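Local coordinates for putative alpha/beta hydrolase (Desulfitobacterium hafniense, PDB 4RPC), which is a putative alpha/beta hydrolase of undetermined substrate, probably cleaving its substrate with a serine nucleophile as other members of that family do, at residues 176-179 with 180-183; 150-153 with 154-158; 38-41 with 42-46; 246-249 with 250-253. All blocks are in the same frame, centred on the assembly; numbering follows the deposited sequence.

Overall arrangement
All four contacts are local turns of one chain. In chain order they run contact 3, contact 2, contact 1, contact 4. Contacts 3 and 4 are the close pair, with centres about 9 Å apart. They join helix 39-45 to the start of helix 249-259, beside the central, mostly parallel sheet, and touch through Asp44 and Ser253. Contacts 1 and 2 lie between strands 112-119 and 204-210, where many alpha/beta hydrolases carry a lid. Their centres are about 21 Å apart, and both pack on helix 130-145. Contacts 3 and 4 thus belong to the helical layer beside the sheet, contacts 1 and 2 to the probable lid region, with contact 2 reaching His241 of the likely catalytic triad.

Contact 1 (176-179 with 180-183); sequences HITR and EALL
Thr178 OG1 caps the start of helix 179-191 by accepting a weak hydrogen bond from Ala181 N at 3.3 Å. The first torsion (chi1 64°) sets OG1 between the backbone N and the carbonyl carbon, which turns the hydroxyl toward that N-H. Leu182 N donates to Thr178 O at 3.1 Å in a nearly straight bond (168°). Leu183 N does the same to Arg179 O, at 2.7 Å. The N-cap residue Thr178 thus serves two N-H groups, one with OG1 and one with its carbonyl O, and Arg179 O continues the regular helical bonding.

On the apolar side, Ile177 CD1 meets Ala181 CB at 3.9 Å, and CG1 reaches Leu182 CB.

The Arg179 side chain runs extended from CG to NE. Asp139, by a salt bridge to NE, and Asn135, by a hydrogen bond to NH2, take up two of its nitrogens; both belong to helix 130-145. NH1 donates to a water lying in the guanidinium plane, 2.9 Å away, and that water donates to Glu180 OE2. Leu183 CD2 lies obliquely beside NH1 at 3.7 Å. Each guanidinium nitrogen therefore has a partner, which probably fixes the rotation of the group and ties the new helix electrostatically to helix 130-145.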
loop_
_atom_site.group_PDB
_atom_site.type_symbol
_atom_site.label_atom_id
_atom_site.label_comp_id
_atom_site.label_asym_id
_atom_site.label_seq_id
_atom_site.Cartn_x
_atom_site.Cartn_y
_atom_site.Cartn_z
ATOM N N HIS A 176 -8.272 10.929 12.241
ATOM C CA HIS A 176 -8.289 12.384 11.995
ATOM C C HIS A 176 -8.086 12.780 10.549
ATOM O O HIS A 176 -7.714 13.920 10.251
ATOM C CB HIS A 176 -7.246 13.080 12.850
ATOM C CG HIS A 176 -7.498 12.945 14.310
ATOM N ND1 HIS A 176 -8.716 13.262 14.883
ATOM C CD2 HIS A 176 -6.698 12.528 15.317
ATOM C CE1 HIS A 176 -8.653 13.038 16.183
ATOM N NE2 HIS A 176 -7.437 12.595 16.468
ATOM N N ILE A 177 -8.320 11.829 9.647
ATOM C CA ILE A 177 -8.161 12.118 8.252
ATOM C C ILE A 177 -9.263 13.150 7.841
ATOM O O ILE A 177 -10.360 13.190 8.420
ATOM C CB ILE A 177 -8.182 10.863 7.396
ATOM C CG1 ILE A 177 -7.755 11.158 5.951
ATOM C CG2 ILE A 177 -9.549 10.251 7.370
ATOM C CD1 ILE A 177 -6.277 11.458 5.800
ATOM N N THR A 178 -8.891 14.049 6.947
ATOM C CA THR A 178 -9.857 14.936 6.339
ATOM C C THR A 178 -10.264 14.429 5.010
ATOM O O THR A 178 -9.507 13.756 4.322
ATOM C CB THR A 178 -9.295 16.349 6.171
ATOM O OG1 THR A 178 -8.188 16.344 5.255
ATOM C CG2 THR A 178 -8.908 16.862 7.498
ATOM N N ARG A 179 -11.474 14.761 4.619
ATOM C CA ARG A 179 -11.968 14.301 3.351
ATOM C C ARG A 179 -11.087 14.786 2.185
ATOM O O ARG A 179 -10.733 13.969 1.280
ATOM C CB ARG A 179 -13.450 14.625 3.142
ATOM C CG ARG A 179 -13.936 14.117 1.780
ATOM C CD ARG A 179 -15.431 14.229 1.617
ATOM N NE ARG A 179 -15.942 13.469 0.470
ATOM C CZ ARG A 179 -15.839 13.837 -0.801
ATOM N NH1 ARG A 179 -15.166 14.922 -1.158
ATOM N NH2 ARG A 179 -16.341 13.052 -1.738
ATOM N N GLU A 180 -10.629 16.037 2.241
ATOM C CA GLU A 180 -9.803 16.508 1.118
ATOM C C GLU A 180 -8.567 15.666 0.992
ATOM O O GLU A 180 -8.172 15.355 -0.087
ATOM C CB GLU A 180 -9.345 17.961 1.249
ATOM C CG GLU A 180 -10.180 19.051 0.568
ATOM C CD GLU A 180 -10.668 18.807 -0.856
ATOM O OE1 GLU A 180 -9.909 19.095 -1.817
ATOM O OE2 GLU A 180 -11.848 18.387 -0.999
ATOM N N ALA A 181 -7.933 15.305 2.105
ATOM C CA ALA A 181 -6.670 14.577 2.037
ATOM C C ALA A 181 -6.883 13.184 1.471
ATOM O O ALA A 181 -6.137 12.687 0.624
ATOM C CB ALA A 181 -6.028 14.511 3.416
ATOM N N LEU A 182 -7.943 12.584 1.929
ATOM C CA LEU A 182 -8.334 11.246 1.485
ATOM C C LEU A 182 -8.671 11.249 0.038
ATOM O O LEU A 182 -8.208 10.389 -0.716
ATOM C CB LEU A 182 -9.554 10.792 2.271
ATOM C CG LEU A 182 -10.275 9.517 1.905
ATOM C CD1 LEU A 182 -9.260 8.419 2.017
ATOM C CD2 LEU A 182 -11.421 9.225 2.864
ATOM N N LEU A 183 -9.491 12.228 -0.356
ATOM C CA LEU A 183 -9.876 12.352 -1.727
ATOM C C LEU A 183 -8.673 12.505 -2.673
ATOM O O LEU A 183 -8.608 11.848 -3.699
ATOM C CB LEU A 183 -10.881 13.515 -1.892
ATOM C CG LEU A 183 -11.419 13.767 -3.268
ATOM C CD1 LEU A 183 -12.368 12.687 -3.658
ATOM C CD2 LEU A 183 -12.172 15.078 -3.312
HETATM O O HOH W 1 -14.092 16.939 0.567
#

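Contact 2 (150-153 with 154-158)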
loop_
_atom_site.group_PDB
_atom_site.type_symbol
_atom_site.label_atom_id
_atom_site.label_comp_id
_atom_site.label_asym_id
_atom_site.label_seq_id
_atom_site.Cartn_x
_atom_site.Cartn_y
_atom_site.Cartn_z
ATOM N N LEU A 150 -19.816 -0.521 3.676
ATOM C CA LEU A 150 -19.500 -0.105 2.334
ATOM C C LEU A 150 -20.697 -0.403 1.434
ATOM O O LEU A 150 -21.404 -1.392 1.659
ATOM C CB LEU A 150 -18.266 -0.807 1.798
ATOM C CG LEU A 150 -16.922 -0.688 2.548
ATOM C CD1 LEU A 150 -15.910 -1.738 2.086
ATOM C CD2 LEU A 150 -16.320 0.693 2.438
ATOM N N PRO A 151 -20.936 0.445 0.421
ATOM C CA PRO A 151 -22.032 0.241 -0.529
ATOM C C PRO A 151 -21.775 -0.961 -1.420
ATOM O O PRO A 151 -20.640 -1.213 -1.741
ATOM C CB PRO A 151 -21.966 1.500 -1.388
ATOM C CG PRO A 151 -20.533 1.912 -1.334
ATOM C CD PRO A 151 -20.070 1.574 0.042
ATOM N N SER A 152 -22.793 -1.723 -1.803
ATOM C CA SER A 152 -22.604 -2.703 -2.854
ATOM C C SER A 152 -22.430 -1.993 -4.168
ATOM O O SER A 152 -22.998 -0.928 -4.386
ATOM C CB SER A 152 -23.808 -3.586 -2.960
ATOM O OG SER A 152 -23.862 -4.359 -1.797
ATOM N N PRO A 153 -21.657 -2.572 -5.072
ATOM C CA PRO A 153 -20.968 -3.845 -5.000
ATOM C C PRO A 153 -19.524 -3.680 -4.527
ATOM O O PRO A 153 -18.740 -4.604 -4.641
ATOM C CB PRO A 153 -20.997 -4.306 -6.448
ATOM C CG PRO A 153 -20.830 -3.028 -7.221
ATOM C CD PRO A 153 -21.500 -1.952 -6.398
ATOM N N VAL A 154 -19.159 -2.498 -4.029
ATOM C CA VAL A 154 -17.825 -2.317 -3.520
ATOM C C VAL A 154 -17.622 -3.292 -2.358
ATOM O O VAL A 154 -16.604 -3.911 -2.257
ATOM C CB VAL A 154 -17.591 -0.873 -3.058
ATOM C CG1 VAL A 154 -16.307 -0.759 -2.258
ATOM C CG2 VAL A 154 -17.551 0.093 -4.260
ATOM N N LYS A 155 -18.579 -3.396 -1.466
ATOM C CA LYS A 155 -18.362 -4.165 -0.265
ATOM C C LYS A 155 -17.993 -5.603 -0.642
ATOM O O LYS A 155 -17.033 -6.149 -0.108
ATOM C CB LYS A 155 -19.635 -4.168 0.566
ATOM C CG LYS A 155 -19.529 -4.867 1.903
ATOM C CD LYS A 155 -20.826 -4.722 2.680
ATOM C CE LYS A 155 -21.812 -5.742 2.205
ATOM N NZ LYS A 155 -23.067 -5.509 2.916
ATOM N N GLU A 156 -18.729 -6.161 -1.607
ATOM C CA GLU A 156 -18.581 -7.573 -2.021
ATOM C C GLU A 156 -17.328 -7.741 -2.820
ATOM O O GLU A 156 -16.622 -8.703 -2.627
ATOM C CB GLU A 156 -19.764 -8.077 -2.881
ATOM C CG GLU A 156 -21.102 -8.078 -2.168
ATOM C CD GLU A 156 -21.681 -6.678 -2.013
ATOM O OE1 GLU A 156 -21.049 -5.677 -2.483
ATOM O OE2 GLU A 156 -22.748 -6.571 -1.378
ATOM N N ASN A 157 -17.049 -6.791 -3.708
ATOM C CA ASN A 157 -15.830 -6.863 -4.491
ATOM C C ASN A 157 -14.536 -6.878 -3.653
ATOM O O ASN A 157 -13.580 -7.629 -3.972
ATOM C CB ASN A 157 -15.783 -5.739 -5.512
ATOM C CG ASN A 157 -16.894 -5.857 -6.543
ATOM O OD1 ASN A 157 -17.435 -6.955 -6.801
ATOM N ND2 ASN A 157 -17.282 -4.736 -7.093
HETATM N N MSE A 158 -14.514 -6.060 -2.601
HETATM C CA MSE A 158 -13.368 -6.032 -1.703
HETATM C C MSE A 158 -13.339 -7.243 -0.769
HETATM O O MSE A 158 -12.364 -7.427 -0.051
HETATM C CB MSE A 158 -13.371 -4.744 -0.911
HETATM C CG MSE A 158 -13.218 -3.520 -1.794
HETATM SE SE MSE A 158 -13.124 -1.941 -0.585
HETATM C CE MSE A 158 -11.202 -1.941 -0.348
HETATM O O HOH W 2 -23.637 -2.430 1.649
#
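Leu150 and Lys155 meet CB to CB at 3.8 Å, and this is the packed side of the turn. Leu150 CG lies anti to the carbonyl carbon (chi1 -58°). The branch then carries CD1 to the selenium of the selenomethionine Met158, 3.9 Å away, and the two side chains cross at about a right angle. Val154 CG1 lies more loosely beside the same CD1, and Pro151 CG faces Val154 CB. Ala140 and Leu144 of helix 130-145 pack against Leu150, and Met137 of that helix touches Val154.

The arrangement is a short helix begun by a proline-rich turn. Pro153, preceded by a cis peptide bond, sits at the N-cap position of helix 154-157. Lys155 N donates to Pro151 O at 3.0 Å, and Asn157 N donates to Pro153 O at 2.9 Å. At the far end Met158 touches His241, a residue of the probable Ser96-His241-Glu213 catalytic triad.

The outer side is polar and more open. Ser152 OG donates to Glu156 OE2 at 2.5 Å, on the syn side and 18° out of the carboxylate plane. The bend at chi2 of Glu156 (75°) folds the carboxylate back over the turn and brings OE1 against Pro153 CA. The amide of Asn157 lies alongside the Pro153 ring, pointing the same way. A water donates to Leu150 O at 2.5 Å and weakly accepts from Lys155 NZ. That ammonium group also hydrogen-bonds Asn163 OD1.

Contact 3 (38-41 with 42-46); sequences FARI and IRDLK
Phe38 O, Ala39 O, Arg40 O and Ile41 O accept in turn from Ile42 N, Arg43 N, Asp44 N and Leu45 N, four successive i to i+4 bonds of a regular helix. On the flank facing helix 249-259, Arg40 NE donates to Asp44 OD1 at 3.0 Å and 165°, a salt bridge. OD1 lies in the guanidinium plane and is met on its syn side. The two planes are turned 86° apart, and the bend at chi2 of Arg40 (58°) brings NE over to the carboxylate. Ser253 OG hydrogen-bonds the other oxygen, Asp44 OD2. A leucine in place of Arg40 would probably leave Asp44 OD1 without this charged mate and free the carboxylate to turn about its remaining bond.

Helix 39-45 packs beside the central sheet of the alpha/beta hydrolase fold. Phe38 and Ile42 touch Ile53 of strand 50-54, while Phe38 and Ile41 touch Leu26 of strand 23-27. Within the helix, Ile41 CG2 lies alongside Leu45 CD1 at 3.6 Å, and Ile42 CD1 meets Phe38 CB at 4.0 Å. Arg43 curls back along the exposed side. Ala39 O and Arg40 CA lie over one face of its guanidinium, toward the rim, and NH1 lies 3.6 Å from Ala39 CB.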
loop_
_atom_site.group_PDB
_atom_site.type_symbol
_atom_site.label_atom_id
_atom_site.label_comp_id
_atom_site.label_asym_id
_atom_site.label_seq_id
_atom_site.Cartn_x
_atom_site.Cartn_y
_atom_site.Cartn_z
ATOM N N PHE A 38 1.073 -0.242 10.683
ATOM C CA PHE A 38 2.230 -1.089 10.807
ATOM C C PHE A 38 2.771 -1.328 12.208
ATOM O O PHE A 38 3.858 -1.870 12.347
ATOM C CB PHE A 38 3.344 -0.453 9.930
ATOM C CG PHE A 38 2.975 -0.379 8.467
ATOM C CD1 PHE A 38 2.664 -1.551 7.782
ATOM C CD2 PHE A 38 2.958 0.817 7.793
ATOM C CE1 PHE A 38 2.326 -1.527 6.442
ATOM C CE2 PHE A 38 2.611 0.851 6.462
ATOM C CZ PHE A 38 2.282 -0.327 5.787
ATOM N N ALA A 39 2.025 -0.991 13.233
ATOM C CA ALA A 39 2.481 -1.196 14.615
ATOM C C ALA A 39 3.061 -2.581 14.926
ATOM O O ALA A 39 4.200 -2.687 15.362
ATOM C CB ALA A 39 1.392 -0.825 15.615
ATOM N N ARG A 40 2.291 -3.630 14.648
ATOM C CA ARG A 40 2.706 -4.976 14.959
ATOM C C ARG A 40 3.849 -5.399 14.104
ATOM O O ARG A 40 4.772 -6.075 14.584
ATOM C CB ARG A 40 1.524 -5.949 14.828
ATOM C CG ARG A 40 1.852 -7.401 15.077
ATOM C CD ARG A 40 2.457 -7.645 16.479
ATOM N NE ARG A 40 2.874 -9.037 16.608
ATOM C CZ ARG A 40 2.053 -10.043 16.930
ATOM N NH1 ARG A 40 0.770 -9.827 17.184
ATOM N NH2 ARG A 40 2.511 -11.276 16.996
ATOM N N ILE A 41 3.848 -4.975 12.838
ATOM C CA ILE A 41 4.940 -5.379 11.950
ATOM C C ILE A 41 6.247 -4.795 12.444
ATOM O O ILE A 41 7.268 -5.458 12.482
ATOM C CB ILE A 41 4.666 -4.962 10.488
ATOM C CG1 ILE A 41 3.505 -5.815 9.957
ATOM C CG2 ILE A 41 5.902 -5.154 9.603
ATOM C CD1 ILE A 41 2.902 -5.312 8.658
ATOM N N ILE A 42 6.213 -3.533 12.801
ATOM C CA ILE A 42 7.389 -2.864 13.302
ATOM C C ILE A 42 7.875 -3.591 14.547
ATOM O O ILE A 42 9.047 -3.934 14.623
ATOM C CB ILE A 42 7.076 -1.403 13.609
ATOM C CG1 ILE A 42 6.826 -0.631 12.311
ATOM C CG2 ILE A 42 8.196 -0.731 14.396
ATOM C CD1 ILE A 42 6.107 0.682 12.548
ATOM N N ARG A 43 6.981 -3.855 15.499
ATOM C CA ARG A 43 7.359 -4.605 16.692
ATOM C C ARG A 43 8.003 -5.939 16.390
ATOM O O ARG A 43 9.009 -6.267 17.011
ATOM C CB ARG A 43 6.178 -4.828 17.636
ATOM C CG ARG A 43 5.709 -3.544 18.302
ATOM C CD ARG A 43 4.855 -3.836 19.528
ATOM N NE ARG A 43 3.594 -4.419 19.123
ATOM C CZ ARG A 43 2.541 -3.721 18.685
ATOM N NH1 ARG A 43 2.560 -2.384 18.608
ATOM N NH2 ARG A 43 1.430 -4.375 18.348
ATOM N N ASP A 44 7.466 -6.680 15.412
ATOM C CA ASP A 44 8.058 -7.983 15.029
ATOM C C ASP A 44 9.432 -7.892 14.339
ATOM O O ASP A 44 10.246 -8.780 14.491
ATOM C CB ASP A 44 7.128 -8.782 14.126
ATOM C CG ASP A 44 5.838 -9.157 14.800
ATOM O OD1 ASP A 44 5.778 -9.167 16.066
ATOM O OD2 ASP A 44 4.860 -9.433 14.045
ATOM N N LEU A 45 9.673 -6.841 13.560
ATOM C CA LEU A 45 10.911 -6.760 12.802
ATOM C C LEU A 45 11.972 -5.817 13.397
ATOM O O LEU A 45 13.095 -5.834 12.943
ATOM C CB LEU A 45 10.595 -6.344 11.356
ATOM C CG LEU A 45 9.577 -7.213 10.614
ATOM C CD1 LEU A 45 9.228 -6.581 9.283
ATOM C CD2 LEU A 45 10.123 -8.616 10.397
ATOM N N LYS A 46 11.641 -5.018 14.410
ATOM C CA LYS A 46 12.567 -3.974 14.864
ATOM C C LYS A 46 13.864 -4.506 15.457
ATOM O O LYS A 46 14.875 -3.825 15.406
ATOM C CB LYS A 46 11.908 -3.032 15.861
ATOM C CG LYS A 46 11.542 -3.623 17.205
ATOM C CD LYS A 46 10.725 -2.587 17.951
ATOM C CE LYS A 46 10.194 -3.079 19.295
ATOM N NZ LYS A 46 11.308 -3.005 20.273
#

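Contact 4 (246-249 with 250-253); sequences SKEP and EKIS
Glu248 and Lys251 lie side by side and point the same way. From Glu248 CB outward, CB meets Glu250 OE2 at 3.8 Å and, a little further off, Lys251 CG. CG also borders Glu250 OE2. CD rests on Lys251 CE at 3.7 Å. OE1 accepts from a water at 2.6 Å, and that water accepts from Lys251 NZ at 2.9 Å. OE2 makes a long salt bridge of 4.0 Å to Lys251 NZ, while its stronger partner is Arg239. An alanine at Glu248 would probably leave Arg239 and Lys251 without their shared negative partner and set the lysine chain freer to swing.

Glu250 curls toward the residues before it. Its CG stands between the backbone N and the carbonyl carbon (chi1 69°), and the bend at chi2 (-80°) brings OE1 to Pro249 CD at 3.3 Å. The carboxylates of Glu248 and Glu250 are turned 83° apart, and their charged oxygens do not touch.

In the backbone, Lys251 N donates to Glu248 O, three residues back. Pro249 O accepts from Ser253 N at 3.1 Å, and weakly from Ile252 N.

The chain leaves helix 243-247 at Glu248 and turns into helix 249-259. Lys247 NZ forms a salt bridge with Glu167 of helix 165-169. On the other flank Pro249, Glu250, Ile252 and Ser253 touch helix 39-45, which itself packs against strands 23-27 and 50-54 of the central sheet.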
loop_
_atom_site.group_PDB
_atom_site.type_symbol
_atom_site.label_atom_id
_atom_site.label_comp_id
_atom_site.label_asym_id
_atom_site.label_seq_id
_atom_site.Cartn_x
_atom_site.Cartn_y
_atom_site.Cartn_z
ATOM N N SER A 246 -5.012 -5.988 8.732
ATOM C CA SER A 246 -5.808 -5.458 9.821
ATOM C C SER A 246 -5.726 -6.382 11.030
ATOM O O SER A 246 -5.217 -5.979 12.073
ATOM C CB SER A 246 -7.247 -5.270 9.412
ATOM O OG SER A 246 -7.983 -4.669 10.436
ATOM N N LYS A 247 -6.092 -7.640 10.831
ATOM C CA LYS A 247 -6.256 -8.584 11.926
ATOM C C LYS A 247 -5.130 -9.624 12.159
ATOM O O LYS A 247 -5.048 -10.150 13.285
ATOM C CB LYS A 247 -7.585 -9.259 11.734
ATOM C CG LYS A 247 -8.729 -8.240 11.669
ATOM C CD LYS A 247 -10.084 -8.885 11.471
ATOM C CE LYS A 247 -10.531 -9.639 12.721
ATOM N NZ LYS A 247 -11.306 -10.844 12.322
ATOM N N GLU A 248 -4.275 -9.892 11.152
ATOM C CA GLU A 248 -3.061 -10.726 11.297
ATOM C C GLU A 248 -1.813 -10.145 10.682
ATOM O O GLU A 248 -1.173 -10.794 9.882
ATOM C CB GLU A 248 -3.269 -12.052 10.616
ATOM C CG GLU A 248 -4.574 -12.659 11.039
ATOM C CD GLU A 248 -5.140 -13.566 9.999
ATOM O OE1 GLU A 248 -5.025 -13.300 8.771
ATOM O OE2 GLU A 248 -5.728 -14.542 10.452
ATOM N N PRO A 249 -1.463 -8.926 11.059
ATOM C CA PRO A 249 -0.261 -8.319 10.559
ATOM C C PRO A 249 1.009 -9.171 10.852
ATOM O O PRO A 249 1.983 -9.150 10.091
ATOM C CB PRO A 249 -0.232 -6.975 11.295
ATOM C CG PRO A 249 -1.010 -7.210 12.551
ATOM C CD PRO A 249 -2.053 -8.200 12.191
ATOM N N GLU A 250 0.979 -9.945 11.921
ATOM C CA GLU A 250 2.062 -10.862 12.203
ATOM C C GLU A 250 2.342 -11.849 11.061
ATOM O O GLU A 250 3.492 -12.237 10.901
ATOM C CB GLU A 250 1.880 -11.566 13.554
ATOM C CG GLU A 250 0.733 -12.570 13.641
ATOM C CD GLU A 250 -0.634 -11.937 13.857
ATOM O OE1 GLU A 250 -0.761 -10.684 13.955
ATOM O OE2 GLU A 250 -1.582 -12.739 13.926
ATOM N N LYS A 251 1.358 -12.197 10.225
ATOM C CA LYS A 251 1.684 -13.018 9.037
ATOM C C LYS A 251 2.418 -12.237 7.972
ATOM O O LYS A 251 3.126 -12.810 7.159
ATOM C CB LYS A 251 0.463 -13.625 8.369
ATOM C CG LYS A 251 -0.361 -14.492 9.265
ATOM C CD LYS A 251 -1.482 -15.117 8.453
ATOM C CE LYS A 251 -2.384 -15.940 9.367
ATOM N NZ LYS A 251 -3.157 -16.897 8.561
ATOM N N ILE A 252 2.208 -10.924 7.930
ATOM C CA ILE A 252 2.986 -10.103 7.006
ATOM C C ILE A 252 4.437 -10.088 7.475
ATOM O O ILE A 252 5.323 -10.235 6.665
ATOM C CB ILE A 252 2.491 -8.617 6.867
ATOM C CG1 ILE A 252 0.995 -8.483 6.501
ATOM C CG2 ILE A 252 3.329 -7.890 5.837
ATOM C CD1 ILE A 252 0.589 -9.107 5.217
ATOM N N SER A 253 4.670 -9.857 8.767
ATOM C CA SER A 253 6.039 -9.948 9.372
ATOM C C SER A 253 6.787 -11.196 9.032
ATOM O O SER A 253 7.948 -11.156 8.684
ATOM C CB SER A 253 5.968 -9.932 10.885
ATOM O OG SER A 253 5.439 -8.720 11.266
HETATM O O HOH W 3 -4.798 -15.154 6.910
#